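Long-range contacts in polysaccharide deacetylase (Ammonifex degensii, PDB 4WCJ), which probably removes N-acetyl groups from poly-beta-1,6-N-acetyl-D-glucosamine, as a zinc-binding member of carbohydrate esterase family 4: residues A[139-147]-A[191-199]; A[36-46]-A[92-103]. One frame throughout, in Å; residues are numbered along the deposited sequence.

Contact 1: A[139-147]-A[191-199]; sequences SWEQIKEMV and ACLKEHLGL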
loop_
_atom_site.group_PDB
_atom_site.type_symbol
_atom_site.label_atom_id
_atom_site.label_comp_id
_atom_site.label_asym_id
_atom_site.label_seq_id
_atom_site.Cartn_x
_atom_site.Cartn_y
_atom_site.Cartn_z
ATOM N N SER A 139 16.633 -0.451 -4.073
ATOM C CA SER A 139 17.309 0.770 -4.503
ATOM C C SER A 139 16.380 1.594 -5.391
ATOM O O SER A 139 15.354 1.098 -5.861
ATOM C CB SER A 139 18.586 0.421 -5.261
ATOM O OG SER A 139 18.261 -0.192 -6.503
ATOM N N TRP A 140 16.734 2.849 -5.630
ATOM C CA TRP A 140 15.971 3.654 -6.582
ATOM C C TRP A 140 15.995 3.048 -7.991
ATOM O O TRP A 140 14.991 3.103 -8.697
ATOM C CB TRP A 140 16.493 5.085 -6.592
ATOM C CG TRP A 140 16.036 5.830 -5.379
ATOM C CD1 TRP A 140 16.805 6.277 -4.345
ATOM C CD2 TRP A 140 14.684 6.166 -5.051
ATOM N NE1 TRP A 140 16.016 6.901 -3.408
ATOM C CE2 TRP A 140 14.708 6.833 -3.812
ATOM C CE3 TRP A 140 13.453 5.955 -5.682
ATOM C CZ2 TRP A 140 13.552 7.319 -3.202
ATOM C CZ3 TRP A 140 12.300 6.438 -5.076
ATOM C CH2 TRP A 140 12.363 7.112 -3.845
ATOM N N GLU A 141 17.119 2.450 -8.391
ATOM C CA GLU A 141 17.182 1.801 -9.704
ATOM C C GLU A 141 16.147 0.692 -9.795
ATOM O O GLU A 141 15.495 0.510 -10.819
ATOM C CB GLU A 141 18.569 1.220 -9.975
ATOM C CG GLU A 141 19.659 2.241 -10.124
ATOM C CD GLU A 141 20.947 1.627 -10.638
ATOM O OE1 GLU A 141 21.831 2.391 -11.083
ATOM O OE2 GLU A 141 21.069 0.381 -10.602
ATOM N N GLN A 142 15.999 -0.050 -8.705
ATOM C CA GLN A 142 15.090 -1.178 -8.687
ATOM C C GLN A 142 13.636 -0.725 -8.695
ATOM O O GLN A 142 12.810 -1.305 -9.390
ATOM C CB GLN A 142 15.388 -2.067 -7.480
ATOM C CG GLN A 142 16.620 -2.956 -7.689
ATOM C CD GLN A 142 17.175 -3.511 -6.389
ATOM O OE1 GLN A 142 16.906 -2.978 -5.307
ATOM N NE2 GLN A 142 17.957 -4.584 -6.491
ATOM N N ILE A 143 13.326 0.329 -7.944
ATOM C CA ILE A 143 11.980 0.905 -7.967
ATOM C C ILE A 143 11.657 1.447 -9.369
ATOM O O ILE A 143 10.574 1.188 -9.921
ATOM C CB ILE A 143 11.850 2.018 -6.918
ATOM C CG1 ILE A 143 11.839 1.409 -5.512
ATOM C CG2 ILE A 143 10.583 2.844 -7.155
ATOM C CD1 ILE A 143 12.068 2.407 -4.415
ATOM N N LYS A 144 12.612 2.170 -9.949
ATOM C CA LYS A 144 12.452 2.712 -11.292
ATOM C C LYS A 144 12.171 1.619 -12.313
ATOM O O LYS A 144 11.340 1.804 -13.205
ATOM C CB LYS A 144 13.691 3.512 -11.704
ATOM C CG LYS A 144 13.801 4.867 -11.020
ATOM C CD LYS A 144 15.133 5.532 -11.292
ATOM C CE LYS A 144 15.271 6.826 -10.504
ATOM N NZ LYS A 144 16.524 7.559 -10.824
ATOM N N GLU A 145 12.854 0.487 -12.191
ATOM C CA GLU A 145 12.662 -0.607 -13.142
ATOM C C GLU A 145 11.238 -1.154 -13.019
ATOM O O GLU A 145 10.591 -1.490 -14.015
ATOM C CB GLU A 145 13.696 -1.711 -12.909
ATOM C CG GLU A 145 13.415 -2.989 -13.670
ATOM C CD GLU A 145 14.426 -4.086 -13.386
ATOM O OE1 GLU A 145 14.197 -5.224 -13.846
ATOM O OE2 GLU A 145 15.447 -3.814 -12.711
ATOM N N MET A 146 10.736 -1.232 -11.794
ATOM C CA MET A 146 9.379 -1.717 -11.597
ATOM C C MET A 146 8.344 -0.728 -12.117
ATOM O O MET A 146 7.347 -1.129 -12.719
ATOM C CB MET A 146 9.138 -2.030 -10.122
ATOM C CG MET A 146 9.915 -3.254 -9.671
ATOM S SD MET A 146 9.456 -3.813 -8.010
ATOM C CE MET A 146 10.064 -2.425 -7.035
ATOM N N VAL A 147 8.575 0.560 -11.887
ATOM C CA VAL A 147 7.700 1.593 -12.439
ATOM C C VAL A 147 7.709 1.547 -13.979
ATOM O O VAL A 147 6.668 1.678 -14.631
ATOM C CB VAL A 147 8.111 2.999 -11.931
ATOM C CG1 VAL A 147 7.375 4.084 -12.672
ATOM C CG2 VAL A 147 7.834 3.124 -10.438
ATOM N N ALA A 191 8.531 15.543 -2.517
ATOM C CA ALA A 191 9.581 16.182 -3.311
ATOM C C ALA A 191 10.586 15.129 -3.769
ATOM O O ALA A 191 11.024 15.123 -4.923
ATOM C CB ALA A 191 10.284 17.265 -2.513
ATOM N N CYS A 192 10.935 14.236 -2.850
ATOM C CA CYS A 192 11.922 13.207 -3.119
ATOM C C CYS A 192 11.436 12.235 -4.195
ATOM O O CYS A 192 12.188 11.884 -5.109
ATOM C CB CYS A 192 12.266 12.456 -1.833
ATOM S SG CYS A 192 13.515 11.190 -2.063
ATOM N N LEU A 193 10.178 11.812 -4.101
ATOM C CA LEU A 193 9.613 10.902 -5.100
ATOM C C LEU A 193 9.511 11.591 -6.455
ATOM O O LEU A 193 9.696 10.965 -7.496
ATOM C CB LEU A 193 8.234 10.401 -4.662
ATOM C CG LEU A 193 8.241 9.405 -3.510
ATOM C CD1 LEU A 193 6.816 9.019 -3.128
ATOM C CD2 LEU A 193 9.057 8.194 -3.891
ATOM N N LYS A 194 9.212 12.885 -6.434
ATOM C CA LYS A 194 9.144 13.655 -7.669
ATOM C C LYS A 194 10.526 13.724 -8.311
ATOM O O LYS A 194 10.666 13.539 -9.518
ATOM C CB LYS A 194 8.604 15.066 -7.412
ATOM C CG LYS A 194 8.437 15.906 -8.672
ATOM C CD LYS A 194 7.177 15.523 -9.423
ATOM C CE LYS A 194 7.035 16.325 -10.710
ATOM N NZ LYS A 194 7.289 17.782 -10.505
ATOM N N GLU A 195 11.546 13.977 -7.495
ATOM C CA GLU A 195 12.913 14.065 -7.994
ATOM C C GLU A 195 13.370 12.760 -8.646
ATOM O O GLU A 195 14.009 12.776 -9.694
ATOM C CB GLU A 195 13.880 14.428 -6.874
ATOM C CG GLU A 195 15.324 14.480 -7.337
ATOM C CD GLU A 195 16.309 14.532 -6.188
ATOM O OE1 GLU A 195 15.864 14.604 -5.021
ATOM O OE2 GLU A 195 17.529 14.491 -6.453
ATOM N N HIS A 196 13.045 11.634 -8.024
ATOM C CA HIS A 196 13.493 10.350 -8.540
ATOM C C HIS A 196 12.615 9.828 -9.675
ATOM O O HIS A 196 13.124 9.338 -10.684
ATOM C CB HIS A 196 13.549 9.305 -7.417
ATOM C CG HIS A 196 14.692 9.493 -6.467
ATOM N ND1 HIS A 196 14.514 9.839 -5.145
ATOM C CD2 HIS A 196 16.029 9.367 -6.643
ATOM C CE1 HIS A 196 15.691 9.926 -4.548
ATOM N NE2 HIS A 196 16.627 9.648 -5.437
ATOM N N LEU A 197 11.304 9.922 -9.513
ATOM C CA LEU A 197 10.374 9.271 -10.430
ATOM C C LEU A 197 9.720 10.228 -11.432
ATOM O O LEU A 197 9.076 9.784 -12.383
ATOM C CB LEU A 197 9.292 8.540 -9.634
ATOM C CG LEU A 197 9.790 7.538 -8.582
ATOM C CD1 LEU A 197 8.609 6.989 -7.780
ATOM C CD2 LEU A 197 10.632 6.396 -9.190
ATOM N N GLY A 198 9.876 11.531 -11.209
ATOM C CA GLY A 198 9.322 12.542 -12.100
ATOM C C GLY A 198 7.805 12.596 -12.094
ATOM O O GLY A 198 7.191 13.074 -13.048
ATOM N N LEU A 199 7.201 12.100 -11.019
ATOM C CA LEU A 199 5.745 12.016 -10.920
ATOM C C LEU A 199 5.234 12.658 -9.638
ATOM O O LEU A 199 5.861 12.546 -8.583
ATOM C CB LEU A 199 5.282 10.555 -10.970
ATOM C CG LEU A 199 5.659 9.711 -12.190
ATOM C CD1 LEU A 199 5.304 8.249 -11.938
ATOM C CD2 LEU A 199 4.965 10.229 -13.441
#
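W140 and H196 lie flat against each other where helix 140-147 meets the end of helix 191-197. The imidazole covers one face of the indole in a face-to-face stack: its centroid is 3.5 Å from that of the five-membered ring, and the planes differ by only 14°. W140 NE1 comes within 3.2 Å of H196 CE1, while CB of H196 slides over the six-membered ring as a CH-pi contact. The first torsion of H196, -73°, sets its CG beside its own backbone N, and ND1 turns back to give a weak hydrogen bond to C192 O that helps fix the ring's rotation. With the helix axes 11.3 Å apart, the two rings meet between them, and they suit this place because each offers the other a large flat surface. The indole's edge is met in plane by L193, whose CD2 is 3.5 Å from W140 CH2, and C192 SG approaches the six-membered ring of the indole obliquely as a sulfur-aromatic contact. Beyond the stack, the single methyl CD2 of L197 sits among I143 CG2, K144 CG and V147 CG2. K144, its chain extended beyond CG, reaches along the exposed side of the contact, with CE 3.3 Å from H196 O. I143, V147 and L197 also touch V154 of strand 152-156, so this is helix-helix packing, crossing at -71°, on the outer layer of the deacetylase's beta/alpha barrel.

Contact 2: A[36-46]-A[92-103]; sequences GLVVLCYHRVL and LVLVTFDDGDLS. With ZN (zinc ion), chain B.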
loop_
_atom_site.group_PDB
_atom_site.type_symbol
_atom_site.label_atom_id
_atom_site.label_comp_id
_atom_site.label_asym_id
_atom_site.label_seq_id
_atom_site.Cartn_x
_atom_site.Cartn_y
_atom_site.Cartn_z
ATOM N N GLY A 36 -17.401 -4.992 -4.457
ATOM C CA GLY A 36 -16.682 -3.792 -4.085
ATOM C C GLY A 36 -15.187 -4.016 -4.162
ATOM O O GLY A 36 -14.742 -5.047 -4.660
ATOM N N LEU A 37 -14.420 -3.064 -3.640
ATOM C CA LEU A 37 -12.966 -3.089 -3.739
ATOM C C LEU A 37 -12.279 -3.486 -2.441
ATOM O O LEU A 37 -12.365 -2.765 -1.453
ATOM C CB LEU A 37 -12.451 -1.715 -4.162
ATOM C CG LEU A 37 -10.930 -1.512 -4.116
ATOM C CD1 LEU A 37 -10.220 -2.402 -5.127
ATOM C CD2 LEU A 37 -10.574 -0.048 -4.329
ATOM N N VAL A 38 -11.583 -4.617 -2.451
ATOM C CA VAL A 38 -10.727 -4.988 -1.327
ATOM C C VAL A 38 -9.278 -4.682 -1.684
ATOM O O VAL A 38 -8.824 -4.988 -2.783
ATOM C CB VAL A 38 -10.893 -6.482 -0.939
ATOM C CG1 VAL A 38 -9.703 -6.979 -0.128
ATOM C CG2 VAL A 38 -12.194 -6.682 -0.178
ATOM N N VAL A 39 -8.564 -4.045 -0.765
ATOM C CA VAL A 39 -7.184 -3.667 -1.011
ATOM C C VAL A 39 -6.267 -4.446 -0.072
ATOM O O VAL A 39 -6.386 -4.340 1.147
ATOM C CB VAL A 39 -6.982 -2.146 -0.829
ATOM C CG1 VAL A 39 -5.562 -1.750 -1.168
ATOM C CG2 VAL A 39 -7.953 -1.378 -1.721
ATOM N N LEU A 40 -5.364 -5.242 -0.643
ATOM C CA LEU A 40 -4.481 -6.081 0.167
ATOM C C LEU A 40 -3.202 -5.340 0.527
ATOM O O LEU A 40 -2.646 -4.617 -0.298
ATOM C CB LEU A 40 -4.143 -7.377 -0.571
ATOM C CG LEU A 40 -5.325 -8.172 -1.127
ATOM C CD1 LEU A 40 -4.843 -9.408 -1.880
ATOM C CD2 LEU A 40 -6.289 -8.552 -0.027
ATOM N N CYS A 41 -2.756 -5.507 1.767
ATOM C CA CYS A 41 -1.497 -4.937 2.217
ATOM C C CYS A 41 -0.498 -6.040 2.558
ATOM O O CYS A 41 -0.663 -6.771 3.542
ATOM C CB CYS A 41 -1.705 -4.026 3.428
ATOM S SG CYS A 41 -0.161 -3.378 4.119
ATOM N N TYR A 42 0.531 -6.149 1.723
ATOM C CA TYR A 42 1.667 -7.040 1.944
ATOM C C TYR A 42 2.890 -6.232 2.375
ATOM O O TYR A 42 2.915 -5.004 2.228
ATOM C CB TYR A 42 2.009 -7.831 0.677
ATOM C CG TYR A 42 0.953 -8.780 0.164
ATOM C CD1 TYR A 42 0.886 -10.093 0.625
ATOM C CD2 TYR A 42 0.044 -8.379 -0.808
ATOM C CE1 TYR A 42 -0.069 -10.974 0.146
ATOM C CE2 TYR A 42 -0.921 -9.251 -1.290
ATOM C CZ TYR A 42 -0.967 -10.548 -0.813
ATOM O OH TYR A 42 -1.918 -11.422 -1.290
ATOM N N HIS A 43 3.895 -6.908 2.926
ATOM C CA HIS A 43 5.158 -6.257 3.263
ATOM C C HIS A 43 6.325 -6.957 2.587
ATOM O O HIS A 43 6.979 -6.404 1.701
ATOM C CB HIS A 43 5.372 -6.233 4.779
ATOM C CG HIS A 43 4.518 -5.229 5.482
ATOM N ND1 HIS A 43 3.222 -5.493 5.866
ATOM C CD2 HIS A 43 4.770 -3.953 5.858
ATOM C CE1 HIS A 43 2.712 -4.422 6.450
ATOM N NE2 HIS A 43 3.632 -3.475 6.460
ATOM N N ARG A 44 6.568 -8.192 3.003
ATOM C CA ARG A 44 7.706 -8.952 2.508
ATOM C C ARG A 44 7.278 -10.250 1.868
ATOM O O ARG A 44 6.310 -10.877 2.291
ATOM C CB ARG A 44 8.689 -9.250 3.640
ATOM C CG ARG A 44 9.223 -8.002 4.305
ATOM C CD ARG A 44 9.767 -8.292 5.685
ATOM N NE ARG A 44 10.087 -7.053 6.384
ATOM C CZ ARG A 44 9.986 -6.895 7.700
ATOM N NH1 ARG A 44 10.298 -5.731 8.259
ATOM N NH2 ARG A 44 9.584 -7.906 8.461
ATOM N N VAL A 45 8.024 -10.651 0.853
ATOM C CA VAL A 45 7.845 -11.959 0.258
ATOM C C VAL A 45 9.142 -12.727 0.495
ATOM O O VAL A 45 10.103 -12.621 -0.272
ATOM C CB VAL A 45 7.495 -11.855 -1.224
ATOM C CG1 VAL A 45 7.306 -13.233 -1.808
ATOM C CG2 VAL A 45 6.222 -11.034 -1.380
ATOM N N LEU A 46 9.155 -13.462 1.604
ATOM C CA LEU A 46 10.367 -14.023 2.186
ATOM C C LEU A 46 10.060 -15.345 2.891
ATOM O O LEU A 46 8.946 -15.549 3.391
ATOM C CB LEU A 46 10.991 -13.032 3.179
ATOM C CG LEU A 46 11.681 -11.803 2.586
ATOM C CD1 LEU A 46 12.183 -10.896 3.688
ATOM C CD2 LEU A 46 12.825 -12.269 1.700
ATOM N N LEU A 92 -13.661 -6.271 -6.893
ATOM C CA LEU A 92 -12.374 -5.666 -7.269
ATOM C C LEU A 92 -11.291 -5.841 -6.201
ATOM O O LEU A 92 -11.594 -5.879 -5.009
ATOM C CB LEU A 92 -12.564 -4.176 -7.554
ATOM C CG LEU A 92 -13.836 -3.813 -8.323
ATOM C CD1 LEU A 92 -13.975 -2.312 -8.440
ATOM C CD2 LEU A 92 -13.843 -4.462 -9.699
ATOM N N VAL A 93 -10.032 -5.939 -6.629
ATOM C CA VAL A 93 -8.905 -6.028 -5.698
ATOM C C VAL A 93 -7.702 -5.211 -6.164
ATOM O O VAL A 93 -7.312 -5.274 -7.325
ATOM C CB VAL A 93 -8.452 -7.493 -5.478
ATOM C CG1 VAL A 93 -7.105 -7.551 -4.766
ATOM C CG2 VAL A 93 -9.487 -8.251 -4.674
ATOM N N LEU A 94 -7.131 -4.440 -5.240
ATOM C CA LEU A 94 -5.866 -3.749 -5.452
ATOM C C LEU A 94 -4.773 -4.368 -4.583
ATOM O O LEU A 94 -4.944 -4.525 -3.366
ATOM C CB LEU A 94 -6.002 -2.260 -5.133
ATOM C CG LEU A 94 -4.719 -1.424 -5.214
ATOM C CD1 LEU A 94 -4.095 -1.513 -6.600
ATOM C CD2 LEU A 94 -4.998 0.021 -4.860
ATOM N N VAL A 95 -3.658 -4.726 -5.208
ATOM C CA VAL A 95 -2.495 -5.224 -4.482
ATOM C C VAL A 95 -1.608 -4.057 -4.052
ATOM O O VAL A 95 -1.262 -3.203 -4.871
ATOM C CB VAL A 95 -1.670 -6.211 -5.342
ATOM C CG1 VAL A 95 -0.417 -6.653 -4.600
ATOM C CG2 VAL A 95 -2.520 -7.406 -5.737
ATOM N N THR A 96 -1.273 -3.999 -2.762
ATOM C CA THR A 96 -0.331 -2.993 -2.271
ATOM C C THR A 96 0.748 -3.600 -1.370
ATOM O O THR A 96 0.531 -4.620 -0.692
ATOM C CB THR A 96 -1.044 -1.846 -1.488
ATOM O OG1 THR A 96 -1.370 -2.275 -0.157
ATOM C CG2 THR A 96 -2.292 -1.373 -2.220
ATOM N N PHE A 97 1.908 -2.948 -1.366
ATOM C CA PHE A 97 3.023 -3.293 -0.492
ATOM C C PHE A 97 3.476 -2.076 0.298
ATOM O O PHE A 97 3.582 -0.988 -0.270
ATOM C CB PHE A 97 4.212 -3.824 -1.296
ATOM C CG PHE A 97 4.049 -5.234 -1.763
ATOM C CD1 PHE A 97 3.243 -5.530 -2.841
ATOM C CD2 PHE A 97 4.708 -6.265 -1.113
ATOM C CE1 PHE A 97 3.098 -6.830 -3.275
ATOM C CE2 PHE A 97 4.563 -7.570 -1.542
ATOM C CZ PHE A 97 3.754 -7.853 -2.616
ATOM N N ASP A 98 3.762 -2.267 1.586
ATOM C CA ASP A 98 4.312 -1.206 2.448
ATOM C C ASP A 98 5.778 -1.411 2.799
ATOM O O ASP A 98 6.161 -2.513 3.154
ATOM C CB ASP A 98 3.537 -1.112 3.767
ATOM C CG ASP A 98 2.198 -0.426 3.616
ATOM O OD1 ASP A 98 1.806 -0.101 2.470
ATOM O OD2 ASP A 98 1.531 -0.230 4.653
ATOM N N ASP A 99 6.545 -0.320 2.693
ATOM C CA ASP A 99 7.872 -0.054 3.296
ATOM C C ASP A 99 8.979 0.152 2.253
ATOM O O ASP A 99 9.606 1.216 2.216
ATOM C CB ASP A 99 8.312 -1.144 4.283
ATOM C CG ASP A 99 7.464 -1.154 5.540
ATOM O OD1 ASP A 99 6.627 -0.251 5.671
ATOM O OD2 ASP A 99 7.625 -2.067 6.376
ATOM N N GLY A 100 9.223 -0.855 1.419
ATOM C CA GLY A 100 10.257 -0.741 0.410
ATOM C C GLY A 100 11.189 -1.940 0.386
ATOM O O GLY A 100 12.278 -1.875 -0.194
ATOM N N ASP A 101 10.768 -3.036 1.014
ATOM C CA ASP A 101 11.644 -4.197 1.155
ATOM C C ASP A 101 12.171 -4.706 -0.190
ATOM O O ASP A 101 11.444 -4.736 -1.177
ATOM C CB ASP A 101 10.929 -5.331 1.879
ATOM C CG ASP A 101 11.889 -6.394 2.369
ATOM O OD1 ASP A 101 12.553 -6.163 3.405
ATOM O OD2 ASP A 101 11.993 -7.461 1.731
ATOM N N LEU A 102 13.441 -5.108 -0.209
ATOM C CA LEU A 102 14.068 -5.646 -1.411
ATOM C C LEU A 102 13.297 -6.833 -1.980
ATOM O O LEU A 102 13.301 -7.057 -3.189
ATOM C CB LEU A 102 15.511 -6.059 -1.114
ATOM C CG LEU A 102 16.298 -6.666 -2.275
ATOM C CD1 LEU A 102 16.312 -5.716 -3.475
ATOM C CD2 LEU A 102 17.710 -7.027 -1.841
ATOM N N SER A 103 12.632 -7.595 -1.113
ATOM C CA SER A 103 11.922 -8.781 -1.583
ATOM C C SER A 103 10.771 -8.420 -2.506
ATOM O O SER A 103 10.343 -9.250 -3.292
ATOM C CB SER A 103 11.393 -9.625 -0.414
ATOM O OG SER A 103 10.368 -8.938 0.292
HETATM ZN ZN ZN B . 5.027 0.222 7.052
HETATM O O HOH W 1 8.050 -3.682 1.530
HETATM O O HOH W 2 3.078 -0.998 6.894
HETATM O O HOH W 3 11.129 -4.981 5.422
HETATM O O HOH W 4 5.503 -1.712 8.080
#
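H43 and D99 meet at the zinc site, where two neighbouring parallel strands of the beta/alpha barrel end. D99 OD1 binds the zinc ion at 2.2 Å, and H157 and H162 complete its protein ligands. Two waters also bind the metal: one lies in the plane of the H43 ring, 2.6 Å from H43 NE2, and takes D98 OD2 as acceptor; the other donates to D99 OD2. R245 forms a salt bridge with D98, a second-shell partner for that carboxylate. Behind the site, backbone bonds alternate from L92 N to G36 O as far as D98 N to Y42 O, bringing D98 level with H43 and D99 just beyond it. The beta-branched valines V38, V39, V93 and V95 suit extended, buried strands. Y42 CB lies over the F97 face, 3.7 Å from the ring centroid, while V45 CG2 touches the ring's edge. Past the strands, D101 is the N-cap of helix 102-114: its OD2 accepts from S103 N and from S103 OG, and S103 OG in turn accepts from V45 N at 3.0 Å. T96 OG1, placed between its backbone N and carbonyl carbon (chi1 79°), donates to L40 O at 2.7 Å, while T96 N reaches that oxygen from the opposite face of its plane.

Overall arrangement
From the N terminus, strand 36-42 enters the barrel first; the chain then runs through helices 55-67 and 75-82 before strand 91-99 returns beside it, and contact 2 closes this loop with 45 residues between its segments. Helix 102-114 follows directly, then strand 119-123 and helix 140-148. Contact 1 closes a second loop of 43 residues, spanning strand 152-156 and most of helix 179-197. The loops are in series, neither nesting nor crossing. Their centres lie 18 Å apart, contact 2 close to the centre of the molecule and contact 1 further out, and they touch where Q142 packs on L102. H157 and H162, both zinc ligands, belong to the loop closed by contact 1.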